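Local coordinates for telomerase reverse transcriptase (Candida tropicalis MYA-3404, PDB 6ZD1), which probably extends telomeres as a reverse transcriptase, adding simple sequence repeats to chromosome ends by copying a template within the telomerase RNA, at residues E671-T682 and I695-I703; V248-S256 and K266-I274. All coordinates share one frame; numbering follows the deposited sequence.

Contact 1 (E671-T682 and I695-I703); sequences EYLLTCIKITIT and IEWLYTLTI
K678 reaches across to the backbone of Y699 and L701, where its NZ donates to both carbonyls. The bond to L701 O is 2.6 Å and lies in the carbonyl plane, with a C=O...N angle of 149°; the one to Y699 O is longer, 3.2 Å, and arrives from above that carbonyl's plane. The lysine chain is extended beyond CG, which carries the ammonium past L698, whose side chain runs the opposite way with its CG 4.0 Å from K678 CG. L698 CD2 also packs against I681 CG2 at 3.8 Å. These residues join two antiparallel helices of the C-terminal helical region, 670-684 and 692-699, their local axes 171° apart and 10.3 Å at closest approach. Y699 OH donates to T682 OG1 (2.9 Å), the threonine oxygen lying at the ring edge. That oxygen is positioned by donating to K678 O. L674 CD2 sits 3.7 Å from L701 O, while the bent E671 side chain crosses I703 at about a right angle, its carboxylate OE2 lying 3.2 Å from I703 CG1. Behind this layer, I653 of helix 642-664 touches L674 and L698, F624 of helix 609-637 meets I681, and T702 pairs its backbone with I390.

Contact 2 (V248-S256 and K266-I274); sequences VPLKQSLYS and KQKEKWDYI
Within the reverse transcriptase region, the edge strand 244-249 of a mixed five-stranded sheet runs through a short loop into helix 254-258, and the long helix 263-298 then folds back against that loop. E269 of the long helix meets the start of the short one: its OE2 accepts from S253 N at 2.7 Å, with a nearly straight N-H...O angle of 169°, on the syn side but 29° out of the carboxylate plane. S253 is the N-cap, its OG receiving a weak bond from S256 N. The same OG is 2.9 Å from E269 OE1, so the carboxylate faces both backbone and side chain of the cap. E269 gets there with CG anti to its carbonyl carbon and an extended chain beyond. Further along, K251 bends at chi2 to lay CD over one face of the Y273 ring, a CH-pi contact 3.7 Å from the centroid and 20° off the normal. K251 CB also rests 3.6 Å from K270 CD, the two lysines side by side and pointing the same way, and P249 CB approaches Y273 OH at 3.6 Å. K270 NZ has its salt-bridge partner in D378, which would partly offset the like charges of K251 NZ, 4.8 Å away, and of K382. The negative carboxylate at the helix N-terminus would likewise be expected to interact favourably with the helix dipole.

How the contacts relate
Contact 2 comes first along the chain and closes before contact 1 opens, more than 390 residues later. Their centres are 35 Å apart and their nearest atoms about 17 Å, so the two do not touch, and they share no helix, strand or sheet. Contact 2 (248-256 with 266-274) joins the edge of the five-stranded sheet to helix 263-298 within the reverse transcriptase region. Contact 1 (671-682 with 695-703) lies among the C-terminal helices, close to the chain end. Each pairs segments 10 or 13 residues apart after a local reversal, and strand 702-703 of contact 1 pairs antiparallel with 389-390, tying the chain end back to the reverse transcriptase region that holds contact 2.

Contact 1 (E671-T682 and I695-I703)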
loop_
_atom_site.group_PDB
_atom_site.type_symbol
_atom_site.label_atom_id
_atom_site.label_comp_id
_atom_site.label_asym_id
_atom_site.label_seq_id
_atom_site.Cartn_x
_atom_site.Cartn_y
_atom_site.Cartn_z
ATOM N N GLU A 671 8.032 1.188 -14.545
ATOM C CA GLU A 671 8.873 2.079 -15.334
ATOM C C GLU A 671 8.623 3.533 -14.957
ATOM O O GLU A 671 9.562 4.278 -14.655
ATOM C CB GLU A 671 8.616 1.858 -16.825
ATOM C CG GLU A 671 9.231 0.587 -17.377
ATOM C CD GLU A 671 10.532 0.850 -18.102
ATOM O OE1 GLU A 671 10.521 0.878 -19.350
ATOM O OE2 GLU A 671 11.562 1.049 -17.424
ATOM N N TYR A 672 7.354 3.946 -14.946
ATOM C CA TYR A 672 7.027 5.314 -14.557
ATOM C C TYR A 672 7.518 5.612 -13.144
ATOM O O TYR A 672 8.029 6.705 -12.871
ATOM C CB TYR A 672 5.515 5.538 -14.670
ATOM C CG TYR A 672 5.032 6.901 -14.210
ATOM C CD1 TYR A 672 5.062 8.000 -15.065
ATOM C CD2 TYR A 672 4.525 7.085 -12.927
ATOM C CE1 TYR A 672 4.614 9.245 -14.647
ATOM C CE2 TYR A 672 4.076 8.326 -12.502
ATOM C CZ TYR A 672 4.122 9.400 -13.365
ATOM O OH TYR A 672 3.675 10.631 -12.938
ATOM N N LEU A 673 7.420 4.632 -12.243
ATOM C CA LEU A 673 7.819 4.870 -10.861
ATOM C C LEU A 673 9.334 4.924 -10.726
ATOM O O LEU A 673 9.864 5.738 -9.962
ATOM C CB LEU A 673 7.234 3.791 -9.951
ATOM C CG LEU A 673 7.301 4.077 -8.450
ATOM C CD1 LEU A 673 6.551 5.359 -8.115
ATOM C CD2 LEU A 673 6.747 2.903 -7.656
ATOM N N LEU A 674 10.050 4.071 -11.464
ATOM C CA LEU A 674 11.508 4.068 -11.383
ATOM C C LEU A 674 12.087 5.409 -11.815
ATOM O O LEU A 674 13.017 5.925 -11.183
ATOM C CB LEU A 674 12.081 2.936 -12.235
ATOM C CG LEU A 674 13.600 2.758 -12.220
ATOM C CD1 LEU A 674 14.093 2.613 -10.796
ATOM C CD2 LEU A 674 14.014 1.554 -13.054
ATOM N N THR A 675 11.543 6.000 -12.881
ATOM C CA THR A 675 12.083 7.272 -13.346
ATOM C C THR A 675 11.647 8.433 -12.461
ATOM O O THR A 675 12.405 9.395 -12.299
ATOM C CB THR A 675 11.691 7.520 -14.805
ATOM O OG1 THR A 675 10.267 7.572 -14.927
ATOM C CG2 THR A 675 12.229 6.402 -15.686
ATOM N N CYS A 676 10.453 8.360 -11.862
ATOM C CA CYS A 676 10.095 9.354 -10.854
ATOM C C CYS A 676 11.001 9.253 -9.633
ATOM O O CYS A 676 11.327 10.275 -9.015
ATOM C CB CYS A 676 8.632 9.196 -10.440
ATOM S SG CYS A 676 7.438 9.790 -11.656
ATOM N N ILE A 677 11.440 8.038 -9.290
ATOM C CA ILE A 677 12.372 7.871 -8.181
ATOM C C ILE A 677 13.710 8.520 -8.510
ATOM O O ILE A 677 14.300 9.215 -7.675
ATOM C CB ILE A 677 12.544 6.379 -7.850
ATOM C CG1 ILE A 677 11.285 5.817 -7.196
ATOM C CG2 ILE A 677 13.745 6.164 -6.949
ATOM C CD1 ILE A 677 11.341 4.316 -7.016
ATOM N N LYS A 678 14.203 8.317 -9.735
ATOM C CA LYS A 678 15.462 8.938 -10.134
ATOM C C LYS A 678 15.375 10.454 -10.034
ATOM O O LYS A 678 16.278 11.106 -9.498
ATOM C CB LYS A 678 15.830 8.523 -11.559
ATOM C CG LYS A 678 16.049 7.033 -11.740
ATOM C CD LYS A 678 16.351 6.720 -13.194
ATOM C CE LYS A 678 16.596 5.240 -13.405
ATOM N NZ LYS A 678 16.918 4.972 -14.836
ATOM N N ILE A 679 14.278 11.032 -10.526
ATOM C CA ILE A 679 14.127 12.482 -10.483
ATOM C C ILE A 679 14.043 12.970 -9.042
ATOM O O ILE A 679 14.687 13.957 -8.667
ATOM C CB ILE A 679 12.897 12.907 -11.301
ATOM C CG1 ILE A 679 13.084 12.491 -12.762
ATOM C CG2 ILE A 679 12.664 14.406 -11.176
ATOM C CD1 ILE A 679 11.889 12.766 -13.639
ATOM N N THR A 680 13.266 12.274 -8.206
ATOM C CA THR A 680 13.154 12.666 -6.802
ATOM C C THR A 680 14.495 12.549 -6.083
ATOM O O THR A 680 14.866 13.430 -5.297
ATOM C CB THR A 680 12.091 11.822 -6.104
ATOM O OG1 THR A 680 10.834 12.008 -6.765
ATOM C CG2 THR A 680 11.957 12.242 -4.653
ATOM N N ILE A 681 15.238 11.472 -6.340
ATOM C CA ILE A 681 16.538 11.304 -5.700
ATOM C C ILE A 681 17.508 12.379 -6.175
ATOM O O ILE A 681 18.261 12.951 -5.377
ATOM C CB ILE A 681 17.069 9.883 -5.965
ATOM C CG1 ILE A 681 16.174 8.865 -5.253
ATOM C CG2 ILE A 681 18.523 9.749 -5.530
ATOM C CD1 ILE A 681 16.639 7.441 -5.373
ATOM N N THR A 682 17.482 12.690 -7.474
ATOM C CA THR A 682 18.322 13.756 -8.011
ATOM C C THR A 682 18.026 15.084 -7.330
ATOM O O THR A 682 18.942 15.783 -6.877
ATOM C CB THR A 682 18.098 13.885 -9.519
ATOM O OG1 THR A 682 18.327 12.621 -10.150
ATOM C CG2 THR A 682 19.032 14.927 -10.110
ATOM N N ILE A 695 24.793 10.038 -9.325
ATOM C CA ILE A 695 23.636 10.278 -10.180
ATOM C C ILE A 695 23.796 9.530 -11.500
ATOM O O ILE A 695 22.835 8.956 -12.025
ATOM C CB ILE A 695 23.417 11.793 -10.392
ATOM C CG1 ILE A 695 22.537 12.395 -9.289
ATOM C CG2 ILE A 695 22.682 12.053 -11.684
ATOM C CD1 ILE A 695 23.043 12.216 -7.882
ATOM N N GLU A 696 25.019 9.480 -12.032
ATOM C CA GLU A 696 25.245 8.731 -13.265
ATOM C C GLU A 696 24.919 7.253 -13.081
ATOM O O GLU A 696 24.332 6.623 -13.970
ATOM C CB GLU A 696 26.689 8.904 -13.730
ATOM C CG GLU A 696 27.007 8.151 -15.003
ATOM C CD GLU A 696 28.476 8.202 -15.350
ATOM O OE1 GLU A 696 29.269 8.642 -14.492
ATOM O OE2 GLU A 696 28.834 7.807 -16.481
ATOM N N TRP A 697 25.283 6.684 -11.928
ATOM C CA TRP A 697 24.890 5.312 -11.628
ATOM C C TRP A 697 23.381 5.195 -11.498
ATOM O O TRP A 697 22.784 4.211 -11.945
ATOM C CB TRP A 697 25.562 4.832 -10.344
ATOM C CG TRP A 697 24.915 3.604 -9.772
ATOM C CD1 TRP A 697 25.205 2.312 -10.085
ATOM C CD2 TRP A 697 23.864 3.553 -8.793
ATOM N NE1 TRP A 697 24.405 1.457 -9.364
ATOM C CE2 TRP A 697 23.575 2.194 -8.562
ATOM C CE3 TRP A 697 23.143 4.523 -8.090
ATOM C CZ2 TRP A 697 22.599 1.782 -7.659
ATOM C CZ3 TRP A 697 22.173 4.110 -7.190
ATOM C CH2 TRP A 697 21.911 2.752 -6.984
ATOM N N LEU A 698 22.749 6.195 -10.881
ATOM C CA LEU A 698 21.305 6.156 -10.693
ATOM C C LEU A 698 20.583 6.101 -12.030
ATOM O O LEU A 698 19.632 5.329 -12.200
ATOM C CB LEU A 698 20.863 7.377 -9.889
ATOM C CG LEU A 698 19.374 7.590 -9.654
ATOM C CD1 LEU A 698 18.867 6.606 -8.619
ATOM C CD2 LEU A 698 19.109 9.023 -9.224
ATOM N N TYR A 699 21.052 6.873 -13.007
ATOM C CA TYR A 699 20.353 6.968 -14.280
ATOM C C TYR A 699 20.511 5.723 -15.138
ATOM O O TYR A 699 19.750 5.557 -16.097
ATOM C CB TYR A 699 20.845 8.187 -15.063
ATOM C CG TYR A 699 20.401 9.509 -14.483
ATOM C CD1 TYR A 699 19.517 9.556 -13.413
ATOM C CD2 TYR A 699 20.856 10.713 -15.012
ATOM C CE1 TYR A 699 19.105 10.757 -12.880
ATOM C CE2 TYR A 699 20.444 11.925 -14.483
ATOM C CZ TYR A 699 19.569 11.939 -13.416
ATOM O OH TYR A 699 19.151 13.136 -12.878
ATOM N N THR A 700 21.442 4.833 -14.806
ATOM C CA THR A 700 21.656 3.636 -15.607
ATOM C C THR A 700 20.809 2.458 -15.143
ATOM O O THR A 700 20.908 1.373 -15.726
ATOM C CB THR A 700 23.138 3.242 -15.590
ATOM O OG1 THR A 700 23.405 2.356 -16.681
ATOM C CG2 THR A 700 23.492 2.527 -14.298
ATOM N N LEU A 701 19.962 2.651 -14.135
ATOM C CA LEU A 701 19.141 1.569 -13.611
ATOM C C LEU A 701 17.890 1.396 -14.459
ATOM O O LEU A 701 17.216 2.373 -14.794
ATOM C CB LEU A 701 18.754 1.849 -12.161
ATOM C CG LEU A 701 19.903 2.005 -11.166
ATOM C CD1 LEU A 701 19.358 2.336 -9.784
ATOM C CD2 LEU A 701 20.744 0.741 -11.128
ATOM N N THR A 702 17.578 0.145 -14.791
ATOM C CA THR A 702 16.390 -0.214 -15.551
ATOM C C THR A 702 15.706 -1.400 -14.887
ATOM O O THR A 702 16.252 -2.039 -13.982
ATOM C CB THR A 702 16.724 -0.568 -17.006
ATOM O OG1 THR A 702 17.661 -1.653 -17.029
ATOM C CG2 THR A 702 17.314 0.628 -17.736
ATOM N N ILE A 703 14.501 -1.697 -15.352
ATOM C CA ILE A 703 13.814 -2.920 -14.957
ATOM C C ILE A 703 14.328 -4.068 -15.813
ATOM O O ILE A 703 14.657 -3.888 -16.992
ATOM C CB ILE A 703 12.287 -2.752 -15.081
ATOM C CG1 ILE A 703 11.923 -1.892 -16.297
ATOM C CG2 ILE A 703 11.719 -2.136 -13.811
ATOM C CD1 ILE A 703 11.830 -2.647 -17.614
#

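Contact 2 (V248-S256 and K266-I274)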
loop_
_atom_site.group_PDB
_atom_site.type_symbol
_atom_site.label_atom_id
_atom_site.label_comp_id
_atom_site.label_asym_id
_atom_site.label_seq_id
_atom_site.Cartn_x
_atom_site.Cartn_y
_atom_site.Cartn_z
ATOM N N VAL A 248 -10.091 -9.484 -1.597
ATOM C CA VAL A 248 -8.849 -9.849 -2.271
ATOM C C VAL A 248 -9.179 -10.912 -3.324
ATOM O O VAL A 248 -9.670 -11.985 -2.960
ATOM C CB VAL A 248 -7.800 -10.376 -1.280
ATOM C CG1 VAL A 248 -6.493 -10.664 -2.001
ATOM C CG2 VAL A 248 -7.592 -9.380 -0.145
ATOM N N PRO A 249 -8.925 -10.647 -4.605
ATOM C CA PRO A 249 -9.329 -11.607 -5.646
ATOM C C PRO A 249 -8.655 -12.959 -5.469
ATOM O O PRO A 249 -7.435 -13.054 -5.316
ATOM C CB PRO A 249 -8.881 -10.921 -6.943
ATOM C CG PRO A 249 -8.814 -9.468 -6.603
ATOM C CD PRO A 249 -8.365 -9.414 -5.174
ATOM N N LEU A 250 -9.469 -14.012 -5.483
ATOM C CA LEU A 250 -8.958 -15.375 -5.474
ATOM C C LEU A 250 -8.415 -15.735 -6.848
ATOM O O LEU A 250 -9.074 -15.508 -7.867
ATOM C CB LEU A 250 -10.053 -16.364 -5.076
ATOM C CG LEU A 250 -10.303 -16.569 -3.584
ATOM C CD1 LEU A 250 -11.354 -17.646 -3.382
ATOM C CD2 LEU A 250 -9.009 -16.931 -2.869
ATOM N N LYS A 251 -7.221 -16.313 -6.873
ATOM C CA LYS A 251 -6.639 -16.781 -8.121
ATOM C C LYS A 251 -7.143 -18.163 -8.510
ATOM O O LYS A 251 -6.568 -18.790 -9.406
ATOM C CB LYS A 251 -5.114 -16.789 -8.012
ATOM C CG LYS A 251 -4.533 -15.592 -7.268
ATOM C CD LYS A 251 -4.912 -14.277 -7.926
ATOM C CE LYS A 251 -4.257 -13.096 -7.226
ATOM N NZ LYS A 251 -2.770 -13.157 -7.298
ATOM N N GLN A 252 -8.194 -18.651 -7.855
ATOM C CA GLN A 252 -8.763 -19.963 -8.127
ATOM C C GLN A 252 -10.260 -19.844 -8.366
ATOM O O GLN A 252 -10.886 -18.818 -8.085
ATOM C CB GLN A 252 -8.529 -20.939 -6.969
ATOM C CG GLN A 252 -7.155 -20.898 -6.364
ATOM C CD GLN A 252 -7.090 -21.701 -5.088
ATOM O OE1 GLN A 252 -7.086 -22.930 -5.115
ATOM N NE2 GLN A 252 -7.057 -21.009 -3.958
ATOM N N SER A 253 -10.832 -20.927 -8.879
ATOM C CA SER A 253 -12.272 -21.097 -8.842
ATOM C C SER A 253 -12.685 -21.645 -7.479
ATOM O O SER A 253 -11.851 -22.031 -6.654
ATOM C CB SER A 253 -12.731 -22.031 -9.961
ATOM O OG SER A 253 -12.184 -23.328 -9.801
ATOM N N LEU A 254 -13.995 -21.673 -7.235
ATOM C CA LEU A 254 -14.477 -22.206 -5.966
ATOM C C LEU A 254 -14.184 -23.698 -5.855
ATOM O O LEU A 254 -13.805 -24.183 -4.782
ATOM C CB LEU A 254 -15.973 -21.929 -5.808
ATOM C CG LEU A 254 -16.593 -22.376 -4.480
ATOM C CD1 LEU A 254 -15.915 -21.692 -3.301
ATOM C CD2 LEU A 254 -18.094 -22.121 -4.464
ATOM N N TYR A 255 -14.334 -24.437 -6.960
ATOM C CA TYR A 255 -14.030 -25.865 -6.955
ATOM C C TYR A 255 -12.577 -26.115 -6.568
ATOM O O TYR A 255 -12.283 -26.978 -5.733
ATOM C CB TYR A 255 -14.329 -26.466 -8.330
ATOM C CG TYR A 255 -14.124 -27.965 -8.411
ATOM C CD1 TYR A 255 -13.761 -28.569 -9.609
ATOM C CD2 TYR A 255 -14.310 -28.777 -7.297
ATOM C CE1 TYR A 255 -13.576 -29.938 -9.692
ATOM C CE2 TYR A 255 -14.129 -30.144 -7.371
ATOM C CZ TYR A 255 -13.763 -30.720 -8.569
ATOM O OH TYR A 255 -13.581 -32.083 -8.649
ATOM N N SER A 256 -11.653 -25.365 -7.173
ATOM C CA SER A 256 -10.240 -25.513 -6.845
ATOM C C SER A 256 -9.945 -25.063 -5.421
ATOM O O SER A 256 -9.050 -25.615 -4.769
ATOM C CB SER A 256 -9.388 -24.723 -7.837
ATOM O OG SER A 256 -8.013 -24.804 -7.512
ATOM N N LYS A 266 -4.843 -25.996 -9.051
ATOM C CA LYS A 266 -4.605 -24.659 -8.517
ATOM C C LYS A 266 -3.502 -23.951 -9.291
ATOM O O LYS A 266 -3.564 -22.734 -9.507
ATOM C CB LYS A 266 -4.255 -24.736 -7.030
ATOM C CG LYS A 266 -4.011 -23.379 -6.387
ATOM C CD LYS A 266 -3.763 -23.495 -4.893
ATOM C CE LYS A 266 -3.506 -22.126 -4.279
ATOM N NZ LYS A 266 -3.335 -22.185 -2.801
ATOM N N GLN A 267 -2.477 -24.695 -9.709
ATOM C CA GLN A 267 -1.430 -24.102 -10.531
ATOM C C GLN A 267 -1.960 -23.737 -11.913
ATOM O O GLN A 267 -1.610 -22.682 -12.458
ATOM C CB GLN A 267 -0.253 -25.067 -10.641
ATOM C CG GLN A 267 0.897 -24.553 -11.472
ATOM C CD GLN A 267 1.819 -25.665 -11.914
ATOM O OE1 GLN A 267 1.417 -26.829 -11.989
ATOM N NE2 GLN A 267 3.066 -25.318 -12.208
ATOM N N LYS A 268 -2.815 -24.589 -12.487
ATOM C CA LYS A 268 -3.392 -24.306 -13.798
ATOM C C LYS A 268 -4.247 -23.047 -13.756
ATOM O O LYS A 268 -4.117 -22.164 -14.611
ATOM C CB LYS A 268 -4.218 -25.504 -14.277
ATOM C CG LYS A 268 -4.534 -25.519 -15.779
ATOM C CD LYS A 268 -5.758 -24.683 -16.142
ATOM C CE LYS A 268 -5.962 -24.626 -17.650
ATOM N NZ LYS A 268 -7.062 -23.697 -18.035
ATOM N N GLU A 269 -5.135 -22.948 -12.766
ATOM C CA GLU A 269 -5.996 -21.777 -12.679
ATOM C C GLU A 269 -5.235 -20.540 -12.230
ATOM O O GLU A 269 -5.661 -19.422 -12.539
ATOM C CB GLU A 269 -7.163 -22.055 -11.733
ATOM C CG GLU A 269 -8.063 -23.182 -12.209
ATOM C CD GLU A 269 -9.323 -23.312 -11.382
ATOM O OE1 GLU A 269 -10.253 -24.017 -11.828
ATOM O OE2 GLU A 269 -9.384 -22.705 -10.291
ATOM N N LYS A 270 -4.111 -20.714 -11.533
ATOM C CA LYS A 270 -3.287 -19.564 -11.178
ATOM C C LYS A 270 -2.782 -18.855 -12.427
ATOM O O LYS A 270 -2.763 -17.619 -12.485
ATOM C CB LYS A 270 -2.121 -20.007 -10.292
ATOM C CG LYS A 270 -1.162 -18.890 -9.909
ATOM C CD LYS A 270 -1.885 -17.750 -9.211
ATOM C CE LYS A 270 -0.961 -16.567 -8.965
ATOM N NZ LYS A 270 0.163 -16.911 -8.051
ATOM N N TRP A 271 -2.398 -19.622 -13.453
ATOM C CA TRP A 271 -1.953 -19.032 -14.710
ATOM C C TRP A 271 -3.108 -18.552 -15.575
ATOM O O TRP A 271 -2.904 -17.677 -16.425
ATOM C CB TRP A 271 -1.100 -20.034 -15.493
ATOM C CG TRP A 271 0.282 -20.139 -14.957
ATOM C CD1 TRP A 271 0.745 -21.044 -14.048
ATOM C CD2 TRP A 271 1.387 -19.286 -15.274
ATOM N NE1 TRP A 271 2.075 -20.814 -13.787
ATOM C CE2 TRP A 271 2.493 -19.739 -14.526
ATOM C CE3 TRP A 271 1.551 -18.185 -16.122
ATOM C CZ2 TRP A 271 3.744 -19.133 -14.604
ATOM C CZ3 TRP A 271 2.794 -17.583 -16.197
ATOM C CH2 TRP A 271 3.875 -18.058 -15.442
ATOM N N ASP A 272 -4.310 -19.101 -15.382
ATOM C CA ASP A 272 -5.484 -18.513 -16.015
ATOM C C ASP A 272 -5.692 -17.080 -15.543
ATOM O O ASP A 272 -5.921 -16.179 -16.358
ATOM C CB ASP A 272 -6.723 -19.359 -15.720
ATOM C CG ASP A 272 -6.792 -20.610 -16.569
ATOM O OD1 ASP A 272 -6.320 -20.571 -17.725
ATOM O OD2 ASP A 272 -7.326 -21.630 -16.084
ATOM N N TYR A 273 -5.578 -16.843 -14.233
ATOM C CA TYR A 273 -5.719 -15.483 -13.723
ATOM C C TYR A 273 -4.588 -14.596 -14.224
ATOM O O TYR A 273 -4.826 -13.459 -14.648
ATOM C CB TYR A 273 -5.756 -15.488 -12.193
ATOM C CG TYR A 273 -6.047 -14.132 -11.580
ATOM C CD1 TYR A 273 -5.017 -13.263 -11.239
ATOM C CD2 TYR A 273 -7.354 -13.721 -11.345
ATOM C CE1 TYR A 273 -5.281 -12.022 -10.680
ATOM C CE2 TYR A 273 -7.627 -12.484 -10.789
ATOM C CZ TYR A 273 -6.589 -11.638 -10.458
ATOM O OH TYR A 273 -6.859 -10.406 -9.904
ATOM N N ILE A 274 -3.357 -15.115 -14.209
ATOM C CA ILE A 274 -2.208 -14.363 -14.704
ATOM C C ILE A 274 -2.422 -13.942 -16.152
ATOM O O ILE A 274 -2.117 -12.805 -16.537
ATOM C CB ILE A 274 -0.920 -15.191 -14.541
ATOM C CG1 ILE A 274 -0.572 -15.365 -13.065
ATOM C CG2 ILE A 274 0.239 -14.546 -15.284
ATOM C CD1 ILE A 274 0.661 -16.211 -12.841
#